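Local coordinates for protein beta-lactamase II (Erythrobacter litoralis, PDB 6V72) that probably hydrolyses beta-lactam antibiotics to substituted beta-amino acids, as a zinc-dependent class B metallo-beta-lactamase, at residues A[159-171]-A[199-212]. Sequence-based numbering, arbitrary orientation.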
loop_
_atom_site.group_PDB
_atom_site.type_symbol
_atom_site.label_atom_id
_atom_site.label_comp_id
_atom_site.label_asym_id
_atom_site.label_seq_id
_atom_site.Cartn_x
_atom_site.Cartn_y
_atom_site.Cartn_z
ATOM N N TYR A 159 5.090 -1.177 -24.870
ATOM C CA TYR A 159 6.039 -0.177 -24.399
ATOM C C TYR A 159 6.510 -0.523 -22.991
ATOM O O TYR A 159 5.689 -0.691 -22.078
ATOM C CB TYR A 159 5.397 1.222 -24.404
ATOM C CG TYR A 159 6.377 2.293 -23.986
ATOM C CD1 TYR A 159 7.417 2.672 -24.821
ATOM C CD2 TYR A 159 6.267 2.918 -22.744
ATOM C CE1 TYR A 159 8.319 3.644 -24.432
ATOM C CE2 TYR A 159 7.153 3.878 -22.348
ATOM C CZ TYR A 159 8.179 4.249 -23.185
ATOM O OH TYR A 159 9.073 5.238 -22.777
ATOM N N TYR A 160 7.829 -0.600 -22.813
ATOM C CA TYR A 160 8.413 -0.812 -21.492
ATOM C C TYR A 160 8.831 0.544 -20.957
ATOM O O TYR A 160 9.765 1.149 -21.509
ATOM C CB TYR A 160 9.627 -1.746 -21.567
ATOM C CG TYR A 160 10.362 -1.839 -20.250
ATOM C CD1 TYR A 160 9.685 -2.155 -19.070
ATOM C CD2 TYR A 160 11.723 -1.588 -20.179
ATOM C CE1 TYR A 160 10.349 -2.235 -17.872
ATOM C CE2 TYR A 160 12.393 -1.660 -18.967
ATOM C CZ TYR A 160 11.695 -1.983 -17.816
ATOM O OH TYR A 160 12.352 -2.057 -16.595
ATOM N N PRO A 161 8.176 1.073 -19.911
ATOM C CA PRO A 161 8.477 2.435 -19.447
ATOM C C PRO A 161 9.608 2.513 -18.444
ATOM O O PRO A 161 10.028 3.628 -18.109
ATOM C CB PRO A 161 7.161 2.860 -18.787
ATOM C CG PRO A 161 6.654 1.556 -18.143
ATOM C CD PRO A 161 7.002 0.494 -19.219
ATOM N N GLY A 162 10.101 1.387 -17.947
ATOM C CA GLY A 162 11.002 1.368 -16.814
ATOM C C GLY A 162 10.317 0.795 -15.589
ATOM O O GLY A 162 9.112 0.535 -15.574
ATOM N N GLY A 163 11.109 0.634 -14.530
ATOM C CA GLY A 163 10.587 0.052 -13.304
ATOM C C GLY A 163 9.575 0.957 -12.620
ATOM O O GLY A 163 9.703 2.183 -12.606
ATOM N N ALA A 164 8.566 0.342 -12.021
ATOM C CA ALA A 164 7.577 1.126 -11.291
ATOM C C ALA A 164 6.887 0.208 -10.289
ATOM O O ALA A 164 7.456 -0.085 -9.240
ATOM C CB ALA A 164 6.586 1.781 -12.254
ATOM N N HIS A 165 5.693 -0.293 -10.618
ATOM C CA HIS A 165 5.017 -1.209 -9.702
ATOM C C HIS A 165 5.831 -2.488 -9.523
ATOM O O HIS A 165 5.911 -3.051 -8.412
ATOM C CB HIS A 165 3.615 -1.515 -10.216
ATOM C CG HIS A 165 2.871 -2.526 -9.401
ATOM N ND1 HIS A 165 2.129 -2.183 -8.292
ATOM C CD2 HIS A 165 2.728 -3.866 -9.552
ATOM C CE1 HIS A 165 1.574 -3.271 -7.782
ATOM N NE2 HIS A 165 1.925 -4.307 -8.527
ATOM N N THR A 166 6.452 -2.949 -10.605
ATOM C CA THR A 166 7.493 -3.964 -10.587
ATOM C C THR A 166 8.628 -3.509 -11.489
ATOM O O THR A 166 8.478 -2.586 -12.283
ATOM C CB THR A 166 6.983 -5.329 -11.057
ATOM O OG1 THR A 166 6.553 -5.218 -12.423
ATOM C CG2 THR A 166 5.836 -5.791 -10.204
ATOM N N ARG A 167 9.762 -4.209 -11.402
ATOM C CA ARG A 167 10.916 -3.845 -12.222
ATOM C C ARG A 167 10.600 -3.962 -13.703
ATOM O O ARG A 167 11.094 -3.175 -14.524
ATOM C CB ARG A 167 12.114 -4.741 -11.886
ATOM C CG ARG A 167 13.428 -4.309 -12.575
ATOM C CD ARG A 167 14.558 -5.330 -12.403
ATOM N NE ARG A 167 14.188 -6.601 -13.023
ATOM C CZ ARG A 167 14.803 -7.764 -12.819
ATOM N NH1 ARG A 167 15.872 -7.830 -12.015
ATOM N NH2 ARG A 167 14.343 -8.859 -13.433
ATOM N N ASP A 168 9.798 -4.954 -14.072
ATOM C CA ASP A 168 9.651 -5.301 -15.475
ATOM C C ASP A 168 8.230 -5.067 -15.991
ATOM O O ASP A 168 7.864 -5.605 -17.043
ATOM C CB ASP A 168 10.089 -6.750 -15.683
ATOM C CG ASP A 168 11.520 -7.025 -15.144
ATOM O OD1 ASP A 168 12.472 -6.258 -15.465
ATOM O OD2 ASP A 168 11.689 -8.002 -14.378
ATOM N N ASN A 169 7.428 -4.251 -15.302
ATOM C CA ASN A 169 6.076 -3.986 -15.792
ATOM C C ASN A 169 6.093 -3.340 -17.174
ATOM O O ASN A 169 6.956 -2.515 -17.478
ATOM C CB ASN A 169 5.282 -3.120 -14.783
ATOM C CG ASN A 169 5.996 -1.845 -14.312
ATOM O OD1 ASN A 169 6.873 -1.289 -14.987
ATOM N ND2 ASN A 169 5.568 -1.360 -13.170
ATOM N N ILE A 170 5.145 -3.745 -18.033
ATOM C CA ILE A 170 5.022 -3.146 -19.358
ATOM C C ILE A 170 3.611 -2.595 -19.559
ATOM O O ILE A 170 2.706 -2.810 -18.757
ATOM C CB ILE A 170 5.401 -4.123 -20.492
ATOM C CG1 ILE A 170 4.429 -5.311 -20.530
ATOM C CG2 ILE A 170 6.863 -4.596 -20.330
ATOM C CD1 ILE A 170 4.659 -6.240 -21.760
ATOM N N THR A 171 3.449 -1.843 -20.646
ATOM C CA THR A 171 2.190 -1.184 -20.979
ATOM C C THR A 171 1.881 -1.428 -22.450
ATOM O O THR A 171 2.760 -1.805 -23.235
ATOM C CB THR A 171 2.258 0.323 -20.705
ATOM O OG1 THR A 171 3.245 0.915 -21.562
ATOM C CG2 THR A 171 2.624 0.595 -19.239
ATOM N N ASP A 199 7.235 -4.831 -4.251
ATOM C CA ASP A 199 8.135 -5.200 -5.345
ATOM C C ASP A 199 8.512 -4.013 -6.217
ATOM O O ASP A 199 9.093 -4.197 -7.291
ATOM C CB ASP A 199 7.506 -6.286 -6.223
ATOM C CG ASP A 199 7.177 -7.546 -5.451
ATOM O OD1 ASP A 199 7.998 -7.969 -4.614
ATOM O OD2 ASP A 199 6.092 -8.118 -5.692
ATOM N N ALA A 200 8.187 -2.803 -5.787
ATOM C CA ALA A 200 8.270 -1.636 -6.650
ATOM C C ALA A 200 9.697 -1.124 -6.766
ATOM O O ALA A 200 10.521 -1.272 -5.853
ATOM C CB ALA A 200 7.386 -0.511 -6.108
ATOM N N ASP A 201 9.976 -0.476 -7.898
ATOM C CA ASP A 201 11.165 0.355 -8.036
ATOM C C ASP A 201 10.743 1.778 -7.695
ATOM O O ASP A 201 10.297 2.539 -8.553
ATOM C CB ASP A 201 11.732 0.232 -9.440
ATOM C CG ASP A 201 13.035 0.981 -9.614
ATOM O OD1 ASP A 201 13.305 1.944 -8.855
ATOM O OD2 ASP A 201 13.774 0.622 -10.545
ATOM N N THR A 202 10.860 2.141 -6.418
ATOM C CA THR A 202 10.262 3.397 -5.974
ATOM C C THR A 202 11.012 4.602 -6.522
ATOM O O THR A 202 10.406 5.651 -6.766
ATOM C CB THR A 202 10.185 3.446 -4.448
ATOM O OG1 THR A 202 11.485 3.232 -3.894
ATOM C CG2 THR A 202 9.219 2.367 -3.923
ATOM N N ALA A 203 12.316 4.477 -6.738
ATOM C CA ALA A 203 13.073 5.620 -7.230
ATOM C C ALA A 203 12.744 5.918 -8.683
ATOM O O ALA A 203 12.756 7.087 -9.088
ATOM C CB ALA A 203 14.569 5.376 -7.073
ATOM N N ALA A 204 12.432 4.882 -9.474
ATOM C CA ALA A 204 12.207 5.040 -10.903
ATOM C C ALA A 204 10.753 5.297 -11.248
ATOM O O ALA A 204 10.474 5.742 -12.368
ATOM C CB ALA A 204 12.679 3.794 -11.667
ATOM N N TYR A 205 9.843 5.076 -10.290
ATOM C CA TYR A 205 8.413 5.024 -10.593
ATOM C C TYR A 205 7.945 6.290 -11.302
ATOM O O TYR A 205 7.265 6.223 -12.337
ATOM C CB TYR A 205 7.632 4.795 -9.295
ATOM C CG TYR A 205 6.260 4.156 -9.421
ATOM C CD1 TYR A 205 5.290 4.666 -10.280
ATOM C CD2 TYR A 205 5.926 3.063 -8.631
ATOM C CE1 TYR A 205 4.035 4.097 -10.352
ATOM C CE2 TYR A 205 4.693 2.474 -8.705
ATOM C CZ TYR A 205 3.749 2.980 -9.572
ATOM O OH TYR A 205 2.508 2.365 -9.619
ATOM N N ALA A 206 8.300 7.462 -10.777
ATOM C CA ALA A 206 7.779 8.683 -11.375
ATOM C C ALA A 206 8.261 8.865 -12.815
ATOM O O ALA A 206 7.469 9.223 -13.696
ATOM C CB ALA A 206 8.180 9.893 -10.521
ATOM N N GLN A 207 9.549 8.626 -13.082
ATOM C CA GLN A 207 10.020 8.773 -14.452
ATOM C C GLN A 207 9.383 7.737 -15.368
ATOM O O GLN A 207 9.092 8.031 -16.528
ATOM C CB GLN A 207 11.544 8.670 -14.523
ATOM C CG GLN A 207 12.095 8.952 -15.914
ATOM C CD GLN A 207 11.705 10.341 -16.424
ATOM O OE1 GLN A 207 11.775 11.350 -15.690
ATOM N NE2 GLN A 207 11.292 10.405 -17.675
ATOM N N SER A 208 9.165 6.517 -14.875
ATOM C CA SER A 208 8.498 5.525 -15.714
ATOM C C SER A 208 7.084 5.956 -16.058
ATOM O O SER A 208 6.619 5.742 -17.183
ATOM C CB SER A 208 8.506 4.158 -15.030
ATOM O OG SER A 208 9.855 3.762 -14.745
ATOM N N VAL A 209 6.383 6.589 -15.120
ATOM C CA VAL A 209 5.059 7.105 -15.461
ATOM C C VAL A 209 5.174 8.216 -16.505
ATOM O O VAL A 209 4.383 8.277 -17.450
ATOM C CB VAL A 209 4.320 7.582 -14.193
ATOM C CG1 VAL A 209 2.995 8.271 -14.548
ATOM C CG2 VAL A 209 4.038 6.410 -13.281
ATOM N N ARG A 210 6.170 9.102 -16.370
ATOM C CA ARG A 210 6.353 10.133 -17.385
ATOM C C ARG A 210 6.640 9.515 -18.739
ATOM O O ARG A 210 6.199 10.034 -19.774
ATOM C CB ARG A 210 7.503 11.065 -17.010
ATOM C CG ARG A 210 7.291 11.874 -15.729
ATOM C CD ARG A 210 8.423 12.909 -15.570
ATOM N NE ARG A 210 8.337 13.512 -14.243
ATOM C CZ ARG A 210 9.100 13.179 -13.206
ATOM N NH1 ARG A 210 10.088 12.297 -13.347
ATOM N NH2 ARG A 210 8.879 13.743 -12.023
ATOM N N ASN A 211 7.437 8.436 -18.757
ATOM C CA ASN A 211 7.764 7.764 -20.014
ATOM C C ASN A 211 6.510 7.195 -20.674
ATOM O O ASN A 211 6.316 7.335 -21.881
ATOM C CB ASN A 211 8.773 6.649 -19.750
ATOM C CG ASN A 211 10.151 7.184 -19.361
ATOM O OD1 ASN A 211 10.479 8.353 -19.608
ATOM N ND2 ASN A 211 10.968 6.322 -18.783
ATOM N N PHE A 212 5.656 6.538 -19.884
ATOM C CA PHE A 212 4.375 6.033 -20.392
ATOM C C PHE A 212 3.522 7.161 -20.965
ATOM O O PHE A 212 2.952 7.030 -22.058
ATOM C CB PHE A 212 3.631 5.307 -19.261
ATOM C CG PHE A 212 2.199 4.941 -19.580
ATOM C CD1 PHE A 212 1.907 3.895 -20.441
ATOM C CD2 PHE A 212 1.148 5.628 -18.993
ATOM C CE1 PHE A 212 0.579 3.545 -20.714
ATOM C CE2 PHE A 212 -0.181 5.288 -19.258
ATOM C CZ PHE A 212 -0.461 4.243 -20.125
HETATM O O HOH W 1 4.966 -3.738 -5.905
HETATM O O HOH W 2 1.798 0.411 -7.755
HETATM O O HOH W 3 9.983 -6.012 -9.198
#
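Ala164 CB sits over one face of the Tyr205 ring, 3.7 Å from the ring centroid and 9° off its normal, a CH-pi contact. At that ring's edge, in plane, a water 2.8 Å from Tyr205 OH also meets the imidazole edge of His165 at ND1; the hydroxyl is hydrogen-bonded to Met185 O as well, so two bonds hold the phenol end. A second water lies over one imidazole face. The Phe212 ring turns its edge to Thr171, with CD1 3.5 Å from OG1, while the Tyr159 ring stands nearly perpendicular to the Asn211 amide, its OH against Asn211 CB.

Three hydrogen bonds pin the loop backbone to 199-212. Asn211 ND2 reaches Pro161 O at 2.9 Å almost linearly (175°), in the amide plane; chi1 of -69° sets CG beside the backbone N, and Gln207 NE2 holds OD1. Ser208 OG donates to Gly163 O at 2.7 Å from above the carbonyl plane. Asp201 N bonds Ala164 O at 2.9 Å, and Asp201 OD1 accepts from Ala204 N in an Asx motif.

His165 and Asp199 are zinc ligands, although no zinc is modelled here; the second water joins their backbones, donating to His165 O and accepting from Asp199 N. In this alpha-beta/beta-alpha sandwich the contact fastens the metal-site loop between strands 157-159 and 171-174 onto helix 205-215, from which Tyr205 and Val209 also pack on helix 233-243.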